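Local coordinates for protein NEQ011 (Nanoarchaeum equitans Kin4-M, PDB 6GQ8) that binds iron and, as a superoxide reductase of the desulfoferrodoxin family, probably reduces superoxide, at residues G20-I25 / Y82-G87; T26-K31 / E76-V81; Y49-G54 / K90-S95. All coordinates share one frame; numbering follows the deposited sequence.

How the interactions relate
The three contacts lie in the two facing sheets of a beta sandwich. Interactions 1 and 2 are successive lengths of one antiparallel ladder between strands 22-29 and 74-84, their centres about 17 Å apart, joined by a probable hydrogen bond from Ile-25 N to Val-81 O. Interaction 3 pairs strands 43-52 and 89-97 in the other sheet, its centre about 13 Å from that of interaction 1 and 16 Å from that of interaction 2. Along the chain interaction 3 crosses interactions 1 and 2, so the two sheets are interleaved in sequence. Ile-25 packs on Leu-91, Leu-85 on Leu-91 and Phe-50, and Val-29 on Ser-95, joining the sheets; interaction 2 ends nearest the iron.

Interaction 1 of 3, residues G20-I25 / Y82-G87; sequences GELYKI and YAKLEG
At the end of the three-stranded sheet of this beta sandwich, residues 22-25 and 82-84 form an antiparallel ladder that loosens toward solvent. Its tight part is the hydrogen-bonded pair Tyr-23 and Ala-83. Tyr-23 N gives an almost straight bond to Ala-83 O (2.8 Å, 170°), lying in the carbonyl plane, while the return bond from Ala-83 N to Tyr-23 O is longer at 3.2 Å. On the face of Tyr-23 and Ala-83, which looks into the sandwich, Leu-85 crosses the tyrosine ring obliquely. Its CB lies by CD2 and CE2 of the ring, and its CD1 comes within 3.7 Å of Tyr-23 CD2; Leu-91 and Ile-60 also touch Leu-85. On the other face, the extended Lys-24 runs alongside Tyr-82 in the same direction, its CG 3.8 Å from Tyr-82 CE1 and its CE near the hydroxyl. Ala-83 and Lys-84 also pair with a strand of the second subunit, so the sheet continues across that interface.

Toward Glu-21 the direct ladder gives way to a water that donates to Glu-21 O and accepts from Leu-85 N. Leu-22 CD2 still packs on Lys-84 CG at 3.5 Å. Beyond it, on the solvent side, Glu-21 and the straight Lys-84 chain lie side by side, pointing the same way, and their ends join in a salt bridge, a weak hydrogen bond of 3.2 Å from Lys-84 NZ to Glu-21 OE2.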
ATOM      1  N   GLY A  20      16.796  11.937 -19.358  1.00 75.32           N
ATOM      2  CA  GLY A  20      16.669  10.998 -20.459  1.00 77.48           C
ATOM      3  C   GLY A  20      15.213  10.706 -20.757  1.00 74.30           C
ATOM      4  O   GLY A  20      14.402  11.615 -20.972  1.00 72.16           O
ATOM      5  N   GLU A  21      14.863   9.420 -20.756  1.00 73.49           N
ATOM      6  CA  GLU A  21      13.480   9.012 -20.957  1.00 74.94           C
ATOM      7  C   GLU A  21      12.629   9.198 -19.713  1.00 69.18           C
ATOM      8  O   GLU A  21      11.399   9.157 -19.811  1.00 71.72           O
ATOM      9  CB  GLU A  21      13.411   7.534 -21.345  1.00 76.79           C
ATOM     10  CG  GLU A  21      14.018   7.160 -22.672  1.00 83.60           C
ATOM     11  CD  GLU A  21      13.907   5.670 -22.926  1.00 85.44           C
ATOM     12  OE1 GLU A  21      14.853   5.087 -23.494  1.00 90.17           O
ATOM     13  OE2 GLU A  21      12.886   5.076 -22.522  1.00 81.84           O
ATOM     14  N   LEU A  22      13.253   9.414 -18.562  1.00 66.31           N
ATOM     15  CA  LEU A  22      12.576   9.369 -17.275  1.00 58.25           C
ATOM     16  C   LEU A  22      12.284  10.768 -16.752  1.00 60.16           C
ATOM     17  O   LEU A  22      13.102  11.682 -16.899  1.00 59.44           O
ATOM     18  CB  LEU A  22      13.435   8.614 -16.260  1.00 58.17           C
ATOM     19  CG  LEU A  22      13.575   7.110 -16.490  1.00 59.12           C
ATOM     20  CD1 LEU A  22      14.363   6.454 -15.367  1.00 59.39           C
ATOM     21  CD2 LEU A  22      12.211   6.475 -16.640  1.00 61.96           C
ATOM     22  N   TYR A  23      11.110  10.931 -16.150  1.00 53.92           N
ATOM     23  CA  TYR A  23      10.836  12.084 -15.304  1.00 53.85           C
ATOM     24  C   TYR A  23      11.243  11.727 -13.881  1.00 51.30           C
ATOM     25  O   TYR A  23      10.763  10.733 -13.326  1.00 48.77           O
ATOM     26  CB  TYR A  23       9.363  12.488 -15.354  1.00 50.62           C
ATOM     27  CG  TYR A  23       8.935  13.173 -16.634  1.00 52.95           C
ATOM     28  CD1 TYR A  23       9.181  14.527 -16.833  1.00 56.18           C
ATOM     29  CD2 TYR A  23       8.270  12.474 -17.634  1.00 53.66           C
ATOM     30  CE1 TYR A  23       8.787  15.163 -18.000  1.00 57.72           C
ATOM     31  CE2 TYR A  23       7.873  13.102 -18.801  1.00 61.13           C
ATOM     32  CZ  TYR A  23       8.135  14.445 -18.980  1.00 62.13           C
ATOM     33  OH  TYR A  23       7.738  15.069 -20.143  1.00 66.49           O
ATOM     34  N   LYS A  24      12.127  12.531 -13.297  1.00 52.03           N
ATOM     35  CA  LYS A  24      12.517  12.369 -11.902  1.00 50.90           C
ATOM     36  C   LYS A  24      11.619  13.275 -11.073  1.00 50.53           C
ATOM     37  O   LYS A  24      11.726  14.504 -11.145  1.00 49.95           O
ATOM     38  CB  LYS A  24      13.992  12.706 -11.706  1.00 54.16           C
ATOM     39  CG  LYS A  24      14.458  12.665 -10.261  1.00 53.76           C
ATOM     40  CD  LYS A  24      15.877  13.202 -10.123  1.00 57.73           C
ATOM     41  CE  LYS A  24      16.340  13.183  -8.674  1.00 57.88           C
ATOM     42  NZ  LYS A  24      17.688  13.789  -8.515  1.00 68.73           N
ATOM     43  N   ILE A  25      10.737  12.671 -10.286  1.00 45.81           N
ATOM     44  CA  ILE A  25       9.642  13.378  -9.640  1.00 43.72           C
ATOM     45  C   ILE A  25       9.864  13.304  -8.136  1.00 46.56           C
ATOM     46  O   ILE A  25       9.778  12.224  -7.538  1.00 41.65           O
ATOM     47  CB  ILE A  25       8.279  12.791 -10.029  1.00 41.81           C
ATOM     48  CG1 ILE A  25       8.103  12.828 -11.551  1.00 43.38           C
ATOM     49  CG2 ILE A  25       7.155  13.559  -9.359  1.00 40.21           C
ATOM     50  CD1 ILE A  25       7.003  11.920 -12.065  1.00 42.36           C
ATOM     51  N   TYR A  82      10.450   7.649 -10.326  1.00 37.79           N
ATOM     52  CA  TYR A  82      10.884   7.783 -11.712  1.00 37.59           C
ATOM     53  C   TYR A  82       9.831   7.145 -12.604  1.00 36.81           C
ATOM     54  O   TYR A  82       9.391   6.024 -12.332  1.00 37.39           O
ATOM     55  CB  TYR A  82      12.241   7.106 -11.943  1.00 40.04           C
ATOM     56  CG  TYR A  82      13.372   7.658 -11.106  1.00 45.87           C
ATOM     57  CD1 TYR A  82      14.285   8.553 -11.644  1.00 44.07           C
ATOM     58  CD2 TYR A  82      13.529   7.278  -9.778  1.00 46.54           C
ATOM     59  CE1 TYR A  82      15.323   9.059 -10.885  1.00 52.89           C
ATOM     60  CE2 TYR A  82      14.560   7.781  -9.009  1.00 49.27           C
ATOM     61  CZ  TYR A  82      15.455   8.668  -9.567  1.00 52.64           C
ATOM     62  OH  TYR A  82      16.485   9.167  -8.800  1.00 57.79           O
ATOM     63  N   ALA A  83       9.430   7.850 -13.660  1.00 37.55           N
ATOM     64  CA  ALA A  83       8.375   7.356 -14.533  1.00 37.13           C
ATOM     65  C   ALA A  83       8.623   7.787 -15.969  1.00 44.24           C
ATOM     66  O   ALA A  83       9.181   8.857 -16.228  1.00 46.22           O
ATOM     67  CB  ALA A  83       6.997   7.854 -14.084  1.00 35.17           C
ATOM     68  N   LYS A  84       8.195   6.934 -16.897  1.00 40.01           N
ATOM     69  CA  LYS A  84       8.076   7.280 -18.306  1.00 43.51           C
ATOM     70  C   LYS A  84       6.653   7.766 -18.547  1.00 45.33           C
ATOM     71  O   LYS A  84       5.696   7.021 -18.312  1.00 39.62           O
ATOM     72  CB  LYS A  84       8.373   6.061 -19.177  1.00 47.28           C
ATOM     73  CG  LYS A  84       9.756   5.471 -18.976  1.00 51.00           C
ATOM     74  CD  LYS A  84      10.006   4.297 -19.910  1.00 55.78           C
ATOM     75  CE  LYS A  84      11.439   3.802 -19.799  1.00 60.10           C
ATOM     76  NZ  LYS A  84      11.717   2.693 -20.751  1.00 68.05           N
ATOM     77  N   LEU A  85       6.505   9.005 -19.005  1.00 41.89           N
ATOM     78  CA  LEU A  85       5.191   9.598 -19.210  1.00 42.24           C
ATOM     79  C   LEU A  85       5.056  10.048 -20.656  1.00 47.79           C
ATOM     80  O   LEU A  85       5.914  10.776 -21.165  1.00 49.39           O
ATOM     81  CB  LEU A  85       4.963  10.779 -18.264  1.00 40.55           C
ATOM     82  CG  LEU A  85       5.155  10.479 -16.777  1.00 38.33           C
ATOM     83  CD1 LEU A  85       5.018  11.749 -15.954  1.00 40.57           C
ATOM     84  CD2 LEU A  85       4.161   9.424 -16.318  1.00 36.47           C
ATOM     85  N   GLU A  86       3.975   9.626 -21.306  1.00 51.58           N
ATOM     86  CA  GLU A  86       3.740   9.938 -22.709  1.00 53.99           C
ATOM     87  C   GLU A  86       2.779  11.112 -22.817  1.00 51.54           C
ATOM     88  O   GLU A  86       1.705  11.104 -22.207  1.00 48.76           O
ATOM     89  CB  GLU A  86       3.181   8.729 -23.462  1.00 58.22           C
ATOM     90  CG  GLU A  86       3.039   8.958 -24.963  1.00 62.17           C
ATOM     91  CD  GLU A  86       2.411   7.780 -25.681  1.00 66.87           C
ATOM     92  OE1 GLU A  86       1.227   7.477 -25.419  1.00 66.61           O
ATOM     93  OE2 GLU A  86       3.108   7.142 -26.496  1.00 70.90           O
ATOM     94  N   GLY A  87       3.172  12.118 -23.589  1.00 56.31           N
ATOM     95  CA  GLY A  87       2.313  13.250 -23.854  1.00 59.38           C
ATOM     96  C   GLY A  87       2.382  14.298 -22.767  1.00 60.14           C
ATOM     97  O   GLY A  87       3.135  14.204 -21.796  1.00 58.87           O
TER
HETATM   98  O   HOH W   1       8.691  10.424 -20.108  1.00 37.55           O

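Interaction 2 of 3, residues T26-K31 / E76-V81; sequences TIEVGK and EPKAIV
Lys-78 reaches out from strand 78-81 fully extended, with CG anti to its backbone N (chi1 174°), and crosses Glu-28 obliquely on the face they share with Thr-26 and Ile-80. Its CB sits 3.9 Å from Glu-28 CG, and its CG lies near both Ile-27 O and Glu-28 CB. CD then meets the carboxylate carbon, Glu-28 CD, at 3.8 Å, and CE comes up to Thr-26 CG2. At the tip, NZ stops 4.2 Å from Glu-28 OE1, beyond a salt bridge, so any attraction is probably modest; Lys-78 also makes a cation-pi contact with Tyr-82 of the second subunit. At the next pair on this face, Thr-26 OG1 lies against Ile-80 CG1.

Beneath these side chains Ile-27 and Ala-79 bond to each other both ways, from Ile-27 N to Ala-79 O (2.8 Å, 172°) and from Ala-79 N to Ile-27 O. A third bond, from Val-29 N to Pro-77 O, falls where Pro-77 centres an inverse gamma turn, and there Val-29 CB packs 4.0 Å from Pro-77 CB. This antiparallel ladder of the desulfoferrodoxin beta sandwich runs toward the iron centre: the side chain of Val-29 lies about 5 Å from those of the ligands His-10 and His-35.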
ATOM      1  N   THR A  26      10.161  14.448  -7.527  1.00 46.05           N
ATOM      2  CA  THR A  26      10.335  14.549  -6.086  1.00 46.64           C
ATOM      3  C   THR A  26       9.046  15.084  -5.476  1.00 45.51           C
ATOM      4  O   THR A  26       8.476  16.058  -5.976  1.00 47.57           O
ATOM      5  CB  THR A  26      11.510  15.466  -5.732  1.00 52.17           C
ATOM      6  OG1 THR A  26      12.704  14.997  -6.371  1.00 48.82           O
ATOM      7  CG2 THR A  26      11.730  15.498  -4.223  1.00 48.07           C
ATOM      8  N   ILE A  27       8.588  14.439  -4.406  1.00 43.38           N
ATOM      9  CA  ILE A  27       7.405  14.867  -3.672  1.00 43.29           C
ATOM     10  C   ILE A  27       7.808  15.025  -2.215  1.00 43.44           C
ATOM     11  O   ILE A  27       8.360  14.095  -1.617  1.00 41.78           O
ATOM     12  CB  ILE A  27       6.242  13.865  -3.806  1.00 40.70           C
ATOM     13  CG1 ILE A  27       5.996  13.510  -5.274  1.00 40.48           C
ATOM     14  CG2 ILE A  27       4.974  14.440  -3.201  1.00 41.13           C
ATOM     15  CD1 ILE A  27       5.382  12.146  -5.467  1.00 37.78           C
ATOM     16  N   GLU A  28       7.546  16.201  -1.649  1.00 45.69           N
ATOM     17  CA  GLU A  28       7.873  16.469  -0.255  1.00 46.27           C
ATOM     18  C   GLU A  28       6.727  17.225   0.395  1.00 47.41           C
ATOM     19  O   GLU A  28       6.242  18.218  -0.156  1.00 49.42           O
ATOM     20  CB  GLU A  28       9.176  17.274  -0.138  1.00 49.02           C
ATOM     21  CG  GLU A  28       9.656  17.478   1.293  1.00 51.26           C
ATOM     22  CD  GLU A  28      11.029  18.127   1.375  1.00 55.16           C
ATOM     23  OE1 GLU A  28      11.546  18.579   0.332  1.00 56.13           O
ATOM     24  OE2 GLU A  28      11.592  18.185   2.489  1.00 56.46           O
ATOM     25  N   VAL A  29       6.296  16.753   1.563  1.00 45.89           N
ATOM     26  CA  VAL A  29       5.275  17.425   2.360  1.00 46.94           C
ATOM     27  C   VAL A  29       5.971  18.171   3.488  1.00 49.12           C
ATOM     28  O   VAL A  29       6.817  17.601   4.190  1.00 48.38           O
ATOM     29  CB  VAL A  29       4.243  16.427   2.911  1.00 45.62           C
ATOM     30  CG1 VAL A  29       3.191  17.159   3.734  1.00 45.69           C
ATOM     31  CG2 VAL A  29       3.591  15.650   1.775  1.00 42.41           C
ATOM     32  N   GLY A  30       5.634  19.445   3.652  1.00 52.09           N
ATOM     33  CA  GLY A  30       6.272  20.246   4.680  1.00 54.63           C
ATOM     34  C   GLY A  30       7.670  20.688   4.315  1.00 57.94           C
ATOM     35  O   GLY A  30       8.562  20.692   5.175  1.00 57.46           O
ATOM     36  N   LYS A  31       7.888  21.062   3.052  1.00 58.78           N
ATOM     37  CA  LYS A  31       9.229  21.404   2.588  1.00 62.49           C
ATOM     38  C   LYS A  31       9.782  22.624   3.321  1.00 72.47           C
ATOM     39  O   LYS A  31      10.888  22.580   3.872  1.00 72.32           O
ATOM     40  CB  LYS A  31       9.205  21.636   1.079  1.00 61.82           C
ATOM     41  CG  LYS A  31      10.574  21.689   0.439  1.00 66.83           C
ATOM     42  CD  LYS A  31      10.473  22.011  -1.039  1.00 67.36           C
ATOM     43  CE  LYS A  31      11.846  22.040  -1.683  1.00 69.85           C
ATOM     44  NZ  LYS A  31      11.756  22.294  -3.143  1.00 72.67           N
ATOM     45  N   GLU A  76      10.780  10.368   6.804  1.00 34.58           N
ATOM     46  CA  GLU A  76      10.436  11.720   6.385  1.00 35.84           C
ATOM     47  C   GLU A  76       9.435  11.684   5.234  1.00 33.17           C
ATOM     48  O   GLU A  76       9.516  10.813   4.362  1.00 35.51           O
ATOM     49  CB  GLU A  76      11.686  12.481   5.943  1.00 41.46           C
ATOM     50  CG  GLU A  76      12.520  13.012   7.079  1.00 54.61           C
ATOM     51  CD  GLU A  76      11.781  14.046   7.902  1.00 60.47           C
ATOM     52  OE1 GLU A  76      11.655  15.196   7.426  1.00 67.44           O
ATOM     53  OE2 GLU A  76      11.320  13.708   9.014  1.00 56.25           O
ATOM     54  N   PRO A  77       8.487  12.619   5.195  1.00 33.07           N
ATOM     55  CA  PRO A  77       7.508  12.664   4.095  1.00 39.40           C
ATOM     56  C   PRO A  77       8.107  13.263   2.825  1.00 36.92           C
ATOM     57  O   PRO A  77       7.704  14.331   2.356  1.00 36.26           O
ATOM     58  CB  PRO A  77       6.391  13.533   4.688  1.00 39.94           C
ATOM     59  CG  PRO A  77       7.091  14.434   5.634  1.00 34.37           C
ATOM     60  CD  PRO A  77       8.210  13.629   6.231  1.00 34.59           C
ATOM     61  N   LYS A  78       9.110  12.576   2.278  1.00 37.64           N
ATOM     62  CA  LYS A  78       9.780  12.998   1.054  1.00 37.31           C
ATOM     63  C   LYS A  78      10.171  11.761   0.261  1.00 34.37           C
ATOM     64  O   LYS A  78      10.712  10.808   0.827  1.00 38.20           O
ATOM     65  CB  LYS A  78      11.022  13.844   1.361  1.00 37.63           C
ATOM     66  CG  LYS A  78      11.847  14.201   0.132  1.00 42.21           C
ATOM     67  CD  LYS A  78      13.071  15.031   0.492  1.00 46.73           C
ATOM     68  CE  LYS A  78      13.859  15.402  -0.756  1.00 49.29           C
ATOM     69  NZ  LYS A  78      14.993  16.323  -0.463  1.00 55.92           N
ATOM     70  N   ALA A  79       9.902  11.776  -1.041  1.00 32.78           N
ATOM     71  CA  ALA A  79      10.215  10.624  -1.871  1.00 32.29           C
ATOM     72  C   ALA A  79      10.521  11.080  -3.287  1.00 42.47           C
ATOM     73  O   ALA A  79       9.988  12.086  -3.762  1.00 38.39           O
ATOM     74  CB  ALA A  79       9.069   9.607  -1.884  1.00 32.79           C
ATOM     75  N   ILE A  80      11.387  10.323  -3.953  1.00 34.38           N
ATOM     76  CA  ILE A  80      11.704  10.528  -5.359  1.00 37.87           C
ATOM     77  C   ILE A  80      11.355   9.248  -6.103  1.00 37.97           C
ATOM     78  O   ILE A  80      11.788   8.158  -5.710  1.00 36.97           O
ATOM     79  CB  ILE A  80      13.184  10.899  -5.568  1.00 43.54           C
ATOM     80  CG1 ILE A  80      13.568  12.091  -4.689  1.00 44.67           C
ATOM     81  CG2 ILE A  80      13.455  11.219  -7.035  1.00 40.20           C
ATOM     82  CD1 ILE A  80      14.969  12.612  -4.949  1.00 52.41           C
ATOM     83  N   VAL A  81      10.541   9.376  -7.150  1.00 33.99           N
ATOM     84  CA  VAL A  81      10.182   8.257  -8.007  1.00 33.52           C
ATOM     85  C   VAL A  81      10.524   8.640  -9.440  1.00 37.27           C
ATOM     86  O   VAL A  81      10.834   9.793  -9.744  1.00 36.80           O
ATOM     87  CB  VAL A  81       8.695   7.855  -7.889  1.00 33.47           C
ATOM     88  CG1 VAL A  81       8.374   7.381  -6.473  1.00 35.56           C
ATOM     89  CG2 VAL A  81       7.785   8.998  -8.312  1.00 30.97           C
TER

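Interaction 3 of 3, residues Y49-G54 / K90-S95; sequences YFEPEG and KLIAIS
Leu-91 and Phe-50 form the apolar centre of this antiparallel ladder in the larger sheet of the beta sandwich, on the face that meets the other sheet. Leu-91 CD2 reaches across to Phe-50 CB at 3.7 Å and also touches CD1 of the ring, while Pro-52 N lies over the centre of one ring face. Leu-85 covers both residues, and Ile-25 and Ile-16 reach Leu-91 from the opposing sheet. On the opposite face, Tyr-49 packs its CB against Ile-92 CB, and its CE2 approaches Ile-94 CD1 obliquely at 4.0 Å. Here Met-1 of the third subunit covers both isoleucines, and the Tyr-49 ring stacks with His-59.

Tyr-49 and Ile-92 exchange two short backbone bonds. The one from Tyr-49 N to Ile-92 O (2.7 Å) lies in the carbonyl plane, whereas Ile-92 N approaches Tyr-49 O from 30° above it. Farther out, Glu-51 N bonds to Lys-90 O almost straight (176°), but the return bond is weak. The extended side chains of Glu-51 and Lys-90 run side by side, but their charged ends do not meet; Lys-90 NZ forms a salt bridge with Glu-106. At this polar edge Glu-51 OE1 lies 3.6 Å from Ile-92 CD1.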
ATOM      1  N   TYR A  49      -0.332  10.677  -9.281  1.00 26.25           N
ATOM      2  CA  TYR A  49      -1.029  10.354 -10.515  1.00 30.07           C
ATOM      3  C   TYR A  49      -0.513  11.228 -11.650  1.00 32.28           C
ATOM      4  O   TYR A  49      -0.000  12.330 -11.428  1.00 35.95           O
ATOM      5  CB  TYR A  49      -2.542  10.559 -10.377  1.00 30.47           C
ATOM      6  CG  TYR A  49      -3.194   9.765  -9.265  1.00 31.25           C
ATOM      7  CD1 TYR A  49      -3.786   8.533  -9.517  1.00 29.17           C
ATOM      8  CD2 TYR A  49      -3.236  10.258  -7.970  1.00 31.02           C
ATOM      9  CE1 TYR A  49      -4.392   7.807  -8.504  1.00 29.32           C
ATOM     10  CE2 TYR A  49      -3.841   9.543  -6.949  1.00 27.87           C
ATOM     11  CZ  TYR A  49      -4.417   8.320  -7.224  1.00 29.76           C
ATOM     12  OH  TYR A  49      -5.014   7.607  -6.213  1.00 35.59           O
ATOM     13  N   PHE A  50      -0.656  10.726 -12.874  1.00 36.01           N
ATOM     14  CA  PHE A  50      -0.455  11.520 -14.078  1.00 34.74           C
ATOM     15  C   PHE A  50      -1.745  11.474 -14.880  1.00 40.81           C
ATOM     16  O   PHE A  50      -2.230  10.389 -15.217  1.00 36.08           O
ATOM     17  CB  PHE A  50       0.720  11.007 -14.913  1.00 35.85           C
ATOM     18  CG  PHE A  50       0.877  11.717 -16.232  1.00 42.14           C
ATOM     19  CD1 PHE A  50       1.040  13.092 -16.278  1.00 41.76           C
ATOM     20  CD2 PHE A  50       0.869  11.009 -17.423  1.00 41.59           C
ATOM     21  CE1 PHE A  50       1.186  13.752 -17.487  1.00 48.29           C
ATOM     22  CE2 PHE A  50       1.018  11.663 -18.638  1.00 49.75           C
ATOM     23  CZ  PHE A  50       1.176  13.036 -18.670  1.00 49.87           C
ATOM     24  N   GLU A  51      -2.312  12.646 -15.156  1.00 38.80           N
ATOM     25  CA  GLU A  51      -3.531  12.754 -15.950  1.00 46.57           C
ATOM     26  C   GLU A  51      -3.182  13.374 -17.294  1.00 49.40           C
ATOM     27  O   GLU A  51      -3.145  14.606 -17.424  1.00 49.60           O
ATOM     28  CB  GLU A  51      -4.593  13.586 -15.226  1.00 47.20           C
ATOM     29  CG  GLU A  51      -5.932  13.610 -15.943  1.00 52.34           C
ATOM     30  CD  GLU A  51      -6.975  14.441 -15.222  1.00 57.62           C
ATOM     31  OE1 GLU A  51      -6.916  14.531 -13.977  1.00 57.47           O
ATOM     32  OE2 GLU A  51      -7.860  15.002 -15.904  1.00 63.95           O
ATOM     33  N   PRO A  52      -2.905  12.571 -18.320  1.00 56.11           N
ATOM     34  CA  PRO A  52      -2.656  13.145 -19.646  1.00 60.78           C
ATOM     35  C   PRO A  52      -3.892  13.877 -20.143  1.00 64.37           C
ATOM     36  O   PRO A  52      -5.025  13.479 -19.867  1.00 64.54           O
ATOM     37  CB  PRO A  52      -2.327  11.923 -20.513  1.00 61.90           C
ATOM     38  CG  PRO A  52      -2.891  10.754 -19.773  1.00 59.69           C
ATOM     39  CD  PRO A  52      -2.849  11.100 -18.320  1.00 55.57           C
ATOM     40  N   GLU A  53      -3.657  14.973 -20.861  1.00 68.97           N
ATOM     41  CA  GLU A  53      -4.744  15.834 -21.308  1.00 73.26           C
ATOM     42  C   GLU A  53      -5.761  15.049 -22.125  1.00 70.09           C
ATOM     43  O   GLU A  53      -5.417  14.414 -23.126  1.00 70.16           O
ATOM     44  CB  GLU A  53      -4.176  17.001 -22.116  1.00 81.80           C
ATOM     45  CG  GLU A  53      -3.125  16.601 -23.137  1.00 88.77           C
ATOM     46  CD  GLU A  53      -2.392  17.797 -23.715  1.00 98.99           C
ATOM     47  OE1 GLU A  53      -2.223  18.798 -22.986  1.00101.46           O
ATOM     48  OE2 GLU A  53      -1.987  17.738 -24.895  1.00103.71           O
ATOM     49  N   GLY A  54      -7.016  15.084 -21.680  1.00 68.75           N
ATOM     50  CA  GLY A  54      -8.086  14.377 -22.346  1.00 69.80           C
ATOM     51  C   GLY A  54      -8.231  12.920 -21.971  1.00 67.41           C
ATOM     52  O   GLY A  54      -9.029  12.215 -22.599  1.00 71.70           O
ATOM     53  N   LYS A  90      -0.822  16.863 -16.488  1.00 56.72           N
ATOM     54  CA  LYS A  90      -0.457  17.368 -15.173  1.00 54.77           C
ATOM     55  C   LYS A  90      -0.258  16.215 -14.203  1.00 47.92           C
ATOM     56  O   LYS A  90      -0.989  15.219 -14.242  1.00 45.09           O
ATOM     57  CB  LYS A  90      -1.516  18.335 -14.626  1.00 59.25           C
ATOM     58  CG  LYS A  90      -2.906  17.742 -14.479  1.00 61.95           C
ATOM     59  CD  LYS A  90      -3.896  18.808 -14.039  1.00 69.17           C
ATOM     60  CE  LYS A  90      -5.295  18.240 -13.872  1.00 72.53           C
ATOM     61  NZ  LYS A  90      -6.255  19.288 -13.424  1.00 77.04           N
ATOM     62  N   LEU A  91       0.735  16.358 -13.333  1.00 43.72           N
ATOM     63  CA  LEU A  91       0.937  15.432 -12.231  1.00 44.89           C
ATOM     64  C   LEU A  91       0.064  15.841 -11.054  1.00 45.20           C
ATOM     65  O   LEU A  91      -0.145  17.029 -10.792  1.00 47.66           O
ATOM     66  CB  LEU A  91       2.407  15.401 -11.812  1.00 44.59           C
ATOM     67  CG  LEU A  91       3.368  14.771 -12.821  1.00 43.02           C
ATOM     68  CD1 LEU A  91       4.800  14.871 -12.333  1.00 43.95           C
ATOM     69  CD2 LEU A  91       2.992  13.318 -13.050  1.00 40.17           C
ATOM     70  N   ILE A  92      -0.438  14.845 -10.333  1.00 40.85           N
ATOM     71  CA  ILE A  92      -1.325  15.077  -9.202  1.00 39.87           C
ATOM     72  C   ILE A  92      -0.777  14.310  -8.010  1.00 36.24           C
ATOM     73  O   ILE A  92      -0.609  13.086  -8.077  1.00 36.86           O
ATOM     74  CB  ILE A  92      -2.773  14.655  -9.505  1.00 39.89           C
ATOM     75  CG1 ILE A  92      -3.299  15.396 -10.738  1.00 41.42           C
ATOM     76  CG2 ILE A  92      -3.669  14.916  -8.303  1.00 42.81           C
ATOM     77  CD1 ILE A  92      -4.642  14.898 -11.233  1.00 43.24           C
ATOM     78  N   ALA A  93      -0.482  15.026  -6.930  1.00 38.63           N
ATOM     79  CA  ALA A  93      -0.010  14.422  -5.694  1.00 33.24           C
ATOM     80  C   ALA A  93      -1.091  14.566  -4.637  1.00 32.87           C
ATOM     81  O   ALA A  93      -1.647  15.655  -4.456  1.00 33.42           O
ATOM     82  CB  ALA A  93       1.291  15.071  -5.218  1.00 37.49           C
ATOM     83  N   ILE A  94      -1.383  13.470  -3.945  1.00 32.24           N
ATOM     84  CA  ILE A  94      -2.357  13.442  -2.863  1.00 34.08           C
ATOM     85  C   ILE A  94      -1.648  12.897  -1.637  1.00 32.41           C
ATOM     86  O   ILE A  94      -1.094  11.793  -1.677  1.00 33.68           O
ATOM     87  CB  ILE A  94      -3.580  12.582  -3.216  1.00 34.05           C
ATOM     88  CG1 ILE A  94      -4.312  13.161  -4.431  1.00 39.67           C
ATOM     89  CG2 ILE A  94      -4.517  12.463  -2.019  1.00 36.36           C
ATOM     90  CD1 ILE A  94      -5.581  12.416  -4.790  1.00 42.53           C
ATOM     91  N   SER A  95      -1.662  13.666  -0.553  1.00 33.22           N
ATOM     92  CA  SER A  95      -1.009  13.276   0.684  1.00 31.71           C
ATOM     93  C   SER A  95      -2.031  13.241   1.811  1.00 32.79           C
ATOM     94  O   SER A  95      -3.052  13.934   1.767  1.00 35.22           O
ATOM     95  CB  SER A  95       0.127  14.240   1.038  1.00 29.03           C
ATOM     96  OG  SER A  95      -0.373  15.549   1.234  1.00 37.44           O
TER